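Local coordinates for lysosome-associated membrane glycoprotein 3 (Homo sapiens, PDB 4AKM) that takes part in autophagosome-lysosome fusion and the unfolded protein response, and is represented here by the membrane-proximal part of its luminal domain, at residues 114-119 and 135-140; 62-67 and 87-92; 73-78 and 141-146. One frame throughout, in Å; residues are numbered along the deposited sequence.

Overall arrangement
The three contacts of this beta-prism domain illustrate how chemistry follows place in an all-beta fold. Interaction 1 joins two strands of one antiparallel sheet mainly by backbone hydrogen bonds, with F116, C118, V137 and L139 on the buried face and K117 and Q138 on the other. Interaction 2, about 24 Å away between centres, lies in the five-stranded sheet: a carbonyl of a tight turn is held by the hydroxyl of exposed T90 and, weakly, by a backbone N-H, beside buried F64 and L89. Interaction 3 bridges the sheets by side chains, from buried F73 and A141 to exposed D143. It touches interaction 1, F73 CE2 lying 4.2 Å from L139 CD1, and so continues the interior toward the surface.

Interaction 1 of 3, residues 114-119 and 135-140; sequences HSFKCV and TDVQLQ
F116 and L139 sit opposite each other in the antiparallel pairing of strand 116-118 with strand 137-141, part of one sheet of the beta-prism luminal domain of the LAMP family. Backbone bonds carry the pairing. F116 N donates to L139 O at 2.9 Å, and L139 N donates back to F116 O. C118 and V137 repeat the exchange: C118 N donates to V137 O at 2.8 Å, whereas V137 N comes to C118 O from above the carbonyl plane. Between these pairs, K117 and Q138 form a non-hydrogen-bonded pair, and Q138 CA lies 3.1 Å from F116 O in a CA-H...O contact.

Apolar contacts occupy the face bearing F116, C118, V137 and L139. L139 CD1 packs 4.0 Å from F116 CB, while V137 CG1 meets the edge of the F116 ring, which stacks with F108 of strand 97-110. A disulfide joins C118 to C155.

At the S115 end, one polar side chain meets the backbone. The chain of Q140 is extended; its OE1 accepts a hydrogen bond from G150 N and its NE2 donates one to D143 O. Nearer the strand, chi1 of -173° sets Q140 CG anti to its backbone N, 3.3 Å from H114 O.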
# COMPACT_ATOMS: atom_id res chain seq x y z
N HIS A 114 8.71 12.96 9.02
CA HIS A 114 7.37 12.87 9.59
C HIS A 114 6.72 11.55 9.22
O HIS A 114 7.29 10.74 8.49
CB HIS A 114 6.50 14.04 9.10
CG HIS A 114 6.91 15.37 9.63
ND1 HIS A 114 6.07 16.46 9.64
CD2 HIS A 114 8.08 15.80 10.17
CE1 HIS A 114 6.70 17.50 10.16
NE2 HIS A 114 7.92 17.12 10.49
N SER A 115 5.51 11.32 9.73
CA SER A 115 4.74 10.14 9.35
C SER A 115 3.43 10.57 8.71
O SER A 115 2.94 11.66 8.95
CB SER A 115 4.48 9.25 10.57
OG SER A 115 3.70 9.93 11.54
N PHE A 116 2.87 9.70 7.87
CA PHE A 116 1.59 9.99 7.25
C PHE A 116 0.49 9.22 7.96
O PHE A 116 0.60 8.02 8.16
CB PHE A 116 1.60 9.64 5.77
CG PHE A 116 0.34 10.04 5.05
CD1 PHE A 116 0.18 11.33 4.58
CD2 PHE A 116 -0.68 9.14 4.86
CE1 PHE A 116 -0.98 11.71 3.92
CE2 PHE A 116 -1.84 9.51 4.20
CZ PHE A 116 -1.99 10.79 3.73
N LYS A 117 -0.57 9.93 8.32
CA LYS A 117 -1.74 9.30 8.91
C LYS A 117 -2.96 9.60 8.05
O LYS A 117 -3.12 10.71 7.57
CB LYS A 117 -1.97 9.81 10.33
CG LYS A 117 -3.18 9.21 11.01
CD LYS A 117 -3.45 9.88 12.33
CE LYS A 117 -4.76 9.41 12.92
NZ LYS A 117 -4.71 7.98 13.33
N CYS A 118 -3.80 8.58 7.85
CA CYS A 118 -5.06 8.76 7.15
C CYS A 118 -6.00 7.59 7.40
O CYS A 118 -6.00 6.60 6.68
CB CYS A 118 -4.85 8.93 5.65
SG CYS A 118 -6.31 9.54 4.80
N VAL A 119 -6.80 7.74 8.45
CA VAL A 119 -7.79 6.75 8.85
C VAL A 119 -8.94 6.72 7.85
O VAL A 119 -9.62 5.70 7.68
CB VAL A 119 -8.28 7.07 10.28
CG1 VAL A 119 -8.45 8.58 10.45
CG2 VAL A 119 -9.56 6.32 10.63
N THR A 135 -7.12 1.98 4.44
CA THR A 135 -7.88 2.47 5.58
C THR A 135 -6.98 2.40 6.80
O THR A 135 -6.04 1.63 6.82
CB THR A 135 -9.14 1.61 5.80
OG1 THR A 135 -9.89 2.13 6.90
CG2 THR A 135 -8.76 0.19 6.12
N ASP A 136 -7.25 3.22 7.82
CA ASP A 136 -6.48 3.15 9.07
C ASP A 136 -4.97 3.27 8.86
O ASP A 136 -4.18 2.66 9.57
CB ASP A 136 -6.81 1.87 9.83
CG ASP A 136 -8.18 1.90 10.45
OD1 ASP A 136 -8.45 2.85 11.21
OD2 ASP A 136 -8.99 1.00 10.17
N VAL A 137 -4.60 4.07 7.87
CA VAL A 137 -3.21 4.21 7.47
C VAL A 137 -2.39 5.05 8.44
O VAL A 137 -2.75 6.19 8.75
CB VAL A 137 -3.11 4.85 6.07
CG1 VAL A 137 -1.66 5.08 5.68
CG2 VAL A 137 -3.83 4.01 5.03
N GLN A 138 -1.30 4.49 8.92
CA GLN A 138 -0.20 5.28 9.44
C GLN A 138 1.11 4.66 8.99
O GLN A 138 1.41 3.52 9.31
CB GLN A 138 -0.23 5.37 10.96
CG GLN A 138 0.86 6.27 11.51
CD GLN A 138 0.53 6.82 12.88
OE1 GLN A 138 -0.51 6.50 13.46
NE2 GLN A 138 1.41 7.66 13.41
N LEU A 139 1.90 5.42 8.24
CA LEU A 139 3.14 4.89 7.70
C LEU A 139 4.28 5.90 7.75
O LEU A 139 4.07 7.08 8.06
CB LEU A 139 2.94 4.38 6.26
CG LEU A 139 2.36 5.31 5.19
CD1 LEU A 139 3.42 6.26 4.62
CD2 LEU A 139 1.72 4.49 4.08
N GLN A 140 5.48 5.43 7.44
CA GLN A 140 6.67 6.25 7.40
C GLN A 140 7.74 5.50 6.63
O GLN A 140 7.85 4.27 6.73
CB GLN A 140 7.15 6.58 8.82
CG GLN A 140 8.29 7.59 8.88
CD GLN A 140 8.50 8.16 10.27
OE1 GLN A 140 7.59 8.15 11.10
NE2 GLN A 140 9.70 8.67 10.53

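Interaction 2 of 3, residues 62-67 and 87-92; sequences LNFQGG and AYLTVS
T90 grips the carbonyl of G66 twice. The hydroxyl OG1 of T90 donates to G66 O at 2.8 Å, approaching somewhat tilted from the carbonyl plane, and T90 N adds a weak, bent bond to the same oxygen (2.8 Å, 126° at the hydrogen). Both donors can serve one acceptor because T90 OG1 stands anti to its own carbonyl carbon and beside the backbone N (chi1 -47°). Next to this grip G67, having no side chain, brings its CA to 3.1 Å from Y88 O in a CA-H...O contact. The Y88 ring turns its edge to the turn, with CD1 3.7 Å from G66 O. CE1 at the edge of the F64 ring meets L89 CD1 at 3.9 Å, the two side chains crossing at about a right angle.

What positions this first shell is the type II turn closed by G67 N to F64 O (3.1 Å), while F64 N to G67 O (2.9 Å) completes the hydrogen-bonded pair at the base of the hairpin. G66, third in the turn, has the positive phi that glycine readily adopts. Chi1 of 48° sets F64 CG between its backbone N and carbonyl carbon, and from there the ring lies beneath G67 O, 3.5 Å above its centre. Further out, F40 meets the F64 ring and touches L89. The Y88 ring lies nearly parallel to that of F68, a neighbour of the glycan attached to the protein. The turn makes strands 57-64 and 67-75 a tight beta hairpin, which strand 80-90 extends into the five-stranded antiparallel meander of this beta-prism domain.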
# COMPACT_ATOMS: atom_id res chain seq x y z
N LEU A 62 3.65 -6.79 -0.06
CA LEU A 62 2.83 -7.62 0.79
C LEU A 62 2.32 -8.78 -0.03
O LEU A 62 1.63 -8.58 -1.02
CB LEU A 62 1.64 -6.81 1.31
CG LEU A 62 2.00 -5.49 1.99
CD1 LEU A 62 0.74 -4.72 2.31
CD2 LEU A 62 2.81 -5.73 3.25
N ASN A 63 2.67 -9.99 0.38
CA ASN A 63 2.23 -11.15 -0.36
C ASN A 63 1.22 -11.97 0.41
O ASN A 63 1.30 -12.08 1.63
CB ASN A 63 3.41 -12.03 -0.77
CG ASN A 63 3.70 -11.95 -2.25
OD1 ASN A 63 4.60 -11.23 -2.69
ND2 ASN A 63 2.91 -12.69 -3.05
N PHE A 64 0.29 -12.56 -0.32
CA PHE A 64 -0.74 -13.38 0.29
C PHE A 64 -1.13 -14.45 -0.69
O PHE A 64 -0.74 -14.41 -1.85
CB PHE A 64 -1.96 -12.53 0.67
CG PHE A 64 -2.43 -11.63 -0.43
CD1 PHE A 64 -3.26 -12.11 -1.44
CD2 PHE A 64 -2.04 -10.31 -0.48
CE1 PHE A 64 -3.68 -11.29 -2.46
CE2 PHE A 64 -2.46 -9.48 -1.49
CZ PHE A 64 -3.28 -9.98 -2.49
N GLN A 65 -1.89 -15.42 -0.21
CA GLN A 65 -2.41 -16.43 -1.11
C GLN A 65 -3.33 -15.78 -2.13
O GLN A 65 -4.41 -15.30 -1.78
CB GLN A 65 -3.14 -17.52 -0.34
CG GLN A 65 -2.47 -18.88 -0.44
CD GLN A 65 -1.05 -18.86 0.10
OE1 GLN A 65 -0.08 -18.67 -0.65
NE2 GLN A 65 -0.91 -19.05 1.41
N GLY A 66 -2.89 -15.76 -3.38
CA GLY A 66 -3.69 -15.22 -4.46
C GLY A 66 -2.98 -14.10 -5.19
O GLY A 66 -3.30 -13.80 -6.34
N GLY A 67 -2.02 -13.47 -4.53
CA GLY A 67 -1.29 -12.39 -5.15
C GLY A 67 -0.55 -11.50 -4.17
O GLY A 67 -0.02 -11.96 -3.16
N ALA A 87 -0.82 -4.31 -8.00
CA ALA A 87 -1.50 -5.40 -7.35
C ALA A 87 -1.77 -6.56 -8.30
O ALA A 87 -1.84 -6.39 -9.53
CB ALA A 87 -2.78 -4.94 -6.69
N TYR A 88 -1.92 -7.73 -7.69
CA TYR A 88 -2.13 -8.96 -8.40
C TYR A 88 -3.05 -9.79 -7.53
O TYR A 88 -2.80 -9.96 -6.34
CB TYR A 88 -0.78 -9.64 -8.57
CG TYR A 88 -0.72 -10.92 -9.37
CD1 TYR A 88 -1.09 -12.14 -8.81
CD2 TYR A 88 -0.24 -10.92 -10.67
CE1 TYR A 88 -1.02 -13.31 -9.53
CE2 TYR A 88 -0.16 -12.09 -11.41
CZ TYR A 88 -0.55 -13.29 -10.83
OH TYR A 88 -0.47 -14.46 -11.55
N LEU A 89 -4.13 -10.30 -8.12
CA LEU A 89 -5.15 -11.02 -7.37
C LEU A 89 -5.74 -12.17 -8.17
O LEU A 89 -6.19 -11.97 -9.29
CB LEU A 89 -6.27 -10.06 -6.96
CG LEU A 89 -7.38 -10.70 -6.13
CD1 LEU A 89 -6.81 -11.23 -4.83
CD2 LEU A 89 -8.50 -9.71 -5.87
N THR A 90 -5.74 -13.37 -7.60
CA THR A 90 -6.36 -14.52 -8.25
C THR A 90 -7.75 -14.78 -7.67
O THR A 90 -7.93 -14.81 -6.46
CB THR A 90 -5.51 -15.79 -8.07
OG1 THR A 90 -4.14 -15.51 -8.38
CG2 THR A 90 -6.01 -16.90 -8.99
N VAL A 91 -8.74 -14.97 -8.55
CA VAL A 91 -10.04 -15.48 -8.11
C VAL A 91 -10.23 -16.91 -8.63
O VAL A 91 -9.87 -17.22 -9.76
CB VAL A 91 -11.21 -14.56 -8.54
CG1 VAL A 91 -11.02 -13.16 -7.99
CG2 VAL A 91 -11.36 -14.51 -10.05
N SER A 92 -10.78 -17.78 -7.79
CA SER A 92 -10.88 -19.20 -8.15
C SER A 92 -11.91 -19.47 -9.24
O SER A 92 -11.65 -20.24 -10.16
CB SER A 92 -11.18 -20.05 -6.92
OG SER A 92 -11.19 -21.43 -7.24

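Interaction 3 of 3, residues 73-78 and 141-146; sequences FTKDEE and AFDFED
K75 lays its side chain against the F142 ring, the two running past each other in opposite directions. K75 CB sits over one face of the ring, 4.0 Å from the centroid and 21° off the normal, a CH-pi contact displaced toward the rim carbons CD2 and CE2. K75 CG lies between its backbone N and carbonyl carbon (chi1 65°); beyond it K75 CD comes 3.9 Å from F142 CG, at the root of the ring.

Here the two sheets of the beta prism are joined: strand 67-75 belongs to the five-stranded meander, whereas F142 lies in the loop that leaves strand 137-141 of the other sheet. A bend at chi3 (-60°) sets K75 CE, and NZ ends between two acidic groups, neither of them close. E77 OE1 makes a long salt bridge to K75 NZ at 3.9 Å, and D143 OD1 stands 4.2 Å from the same nitrogen, beyond salt-bridge range.

The far end of the F142 ring points inward, where CZ touches F73 CB at 4.0 Å and F73 O lies at the ring edge. Deeper still, A141 CB lies over one face of the F73 ring, 4.2 Å from CD2, with I17 touching both residues.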
# COMPACT_ATOMS: atom_id res chain seq x y z
N PHE A 73 7.76 3.63 -2.83
CA PHE A 73 8.00 4.97 -2.29
C PHE A 73 9.20 5.66 -2.94
O PHE A 73 10.23 5.04 -3.20
CB PHE A 73 8.26 4.90 -0.78
CG PHE A 73 7.19 4.20 -0.00
CD1 PHE A 73 7.16 2.82 0.09
CD2 PHE A 73 6.21 4.93 0.66
CE1 PHE A 73 6.18 2.18 0.81
CE2 PHE A 73 5.23 4.30 1.38
CZ PHE A 73 5.22 2.92 1.45
N THR A 74 9.06 6.97 -3.16
CA THR A 74 10.14 7.82 -3.66
C THR A 74 10.25 9.04 -2.75
O THR A 74 9.23 9.62 -2.36
CB THR A 74 9.86 8.28 -5.12
OG1 THR A 74 10.04 7.18 -6.02
CG2 THR A 74 10.79 9.41 -5.54
N LYS A 75 11.47 9.42 -2.38
CA LYS A 75 11.67 10.68 -1.67
C LYS A 75 12.25 11.74 -2.61
O LYS A 75 13.27 11.52 -3.27
CB LYS A 75 12.53 10.52 -0.41
CG LYS A 75 13.97 10.09 -0.63
CD LYS A 75 14.76 10.12 0.68
CE LYS A 75 14.77 11.51 1.31
NZ LYS A 75 15.50 11.54 2.61
N ASP A 76 11.58 12.89 -2.69
CA ASP A 76 12.04 13.96 -3.56
C ASP A 76 13.02 14.84 -2.80
O ASP A 76 13.91 15.44 -3.40
CB ASP A 76 10.86 14.79 -4.08
CG ASP A 76 10.99 15.10 -5.56
OD1 ASP A 76 12.12 15.10 -6.08
OD2 ASP A 76 9.95 15.34 -6.21
N GLU A 77 12.85 14.88 -1.49
CA GLU A 77 13.70 15.65 -0.59
C GLU A 77 13.61 17.17 -0.82
O GLU A 77 14.05 17.68 -1.85
CB GLU A 77 15.16 15.15 -0.63
CG GLU A 77 16.15 16.04 0.11
CD GLU A 77 15.73 16.36 1.54
OE1 GLU A 77 15.60 15.43 2.35
OE2 GLU A 77 15.53 17.56 1.84
N GLU A 78 13.00 17.88 0.13
CA GLU A 78 12.35 17.25 1.28
C GLU A 78 10.98 16.70 0.87
O GLU A 78 10.44 17.10 -0.16
CB GLU A 78 12.26 18.21 2.47
CG GLU A 78 11.55 19.53 2.17
CD GLU A 78 11.78 20.58 3.26
OE1 GLU A 78 12.82 20.52 3.94
OE2 GLU A 78 10.91 21.46 3.42
N ALA A 141 8.53 6.23 5.85
CA ALA A 141 9.59 5.63 5.04
C ALA A 141 10.87 6.46 5.05
O ALA A 141 10.84 7.67 5.28
CB ALA A 141 9.10 5.41 3.61
N PHE A 142 11.99 5.79 4.79
CA PHE A 142 13.33 6.41 4.76
C PHE A 142 13.82 6.89 6.13
O PHE A 142 14.37 6.10 6.91
CB PHE A 142 13.39 7.55 3.73
CG PHE A 142 12.85 7.17 2.39
CD1 PHE A 142 13.60 6.39 1.52
CD2 PHE A 142 11.59 7.58 1.99
CE1 PHE A 142 13.10 6.04 0.28
CE2 PHE A 142 11.09 7.23 0.76
CZ PHE A 142 11.85 6.46 -0.10
N ASP A 143 13.64 8.18 6.42
CA ASP A 143 14.16 8.76 7.66
C ASP A 143 13.41 8.31 8.91
O ASP A 143 12.18 8.43 8.99
CB ASP A 143 14.17 10.29 7.57
CG ASP A 143 15.47 10.83 6.98
OD1 ASP A 143 16.26 10.03 6.44
OD2 ASP A 143 15.70 12.05 7.08
N PHE A 144 14.15 7.81 9.90
CA PHE A 144 13.56 7.31 11.14
C PHE A 144 14.33 7.75 12.38
O PHE A 144 15.51 8.11 12.31
CB PHE A 144 13.48 5.78 11.11
CG PHE A 144 12.24 5.26 10.44
CD1 PHE A 144 11.04 5.21 11.12
CD2 PHE A 144 12.29 4.82 9.13
CE1 PHE A 144 9.90 4.73 10.50
CE2 PHE A 144 11.15 4.33 8.50
CZ PHE A 144 9.95 4.29 9.19
N GLU A 145 13.66 7.70 13.52
CA GLU A 145 14.27 8.07 14.80
C GLU A 145 13.83 7.12 15.91
O GLU A 145 12.73 7.26 16.45
CB GLU A 145 13.89 9.49 15.18
CG GLU A 145 14.34 10.55 14.20
CD GLU A 145 13.81 11.92 14.56
OE1 GLU A 145 13.95 12.33 15.73
OE2 GLU A 145 13.23 12.58 13.67
N ASP A 146 14.70 6.17 16.25
CA ASP A 146 14.46 5.23 17.33
C ASP A 146 13.19 4.39 17.15
O ASP A 146 12.50 4.09 18.12
CB ASP A 146 14.42 5.95 18.69
CG ASP A 146 15.80 6.36 19.18
OD1 ASP A 146 16.23 7.48 18.84
OD2 ASP A 146 16.44 5.56 19.89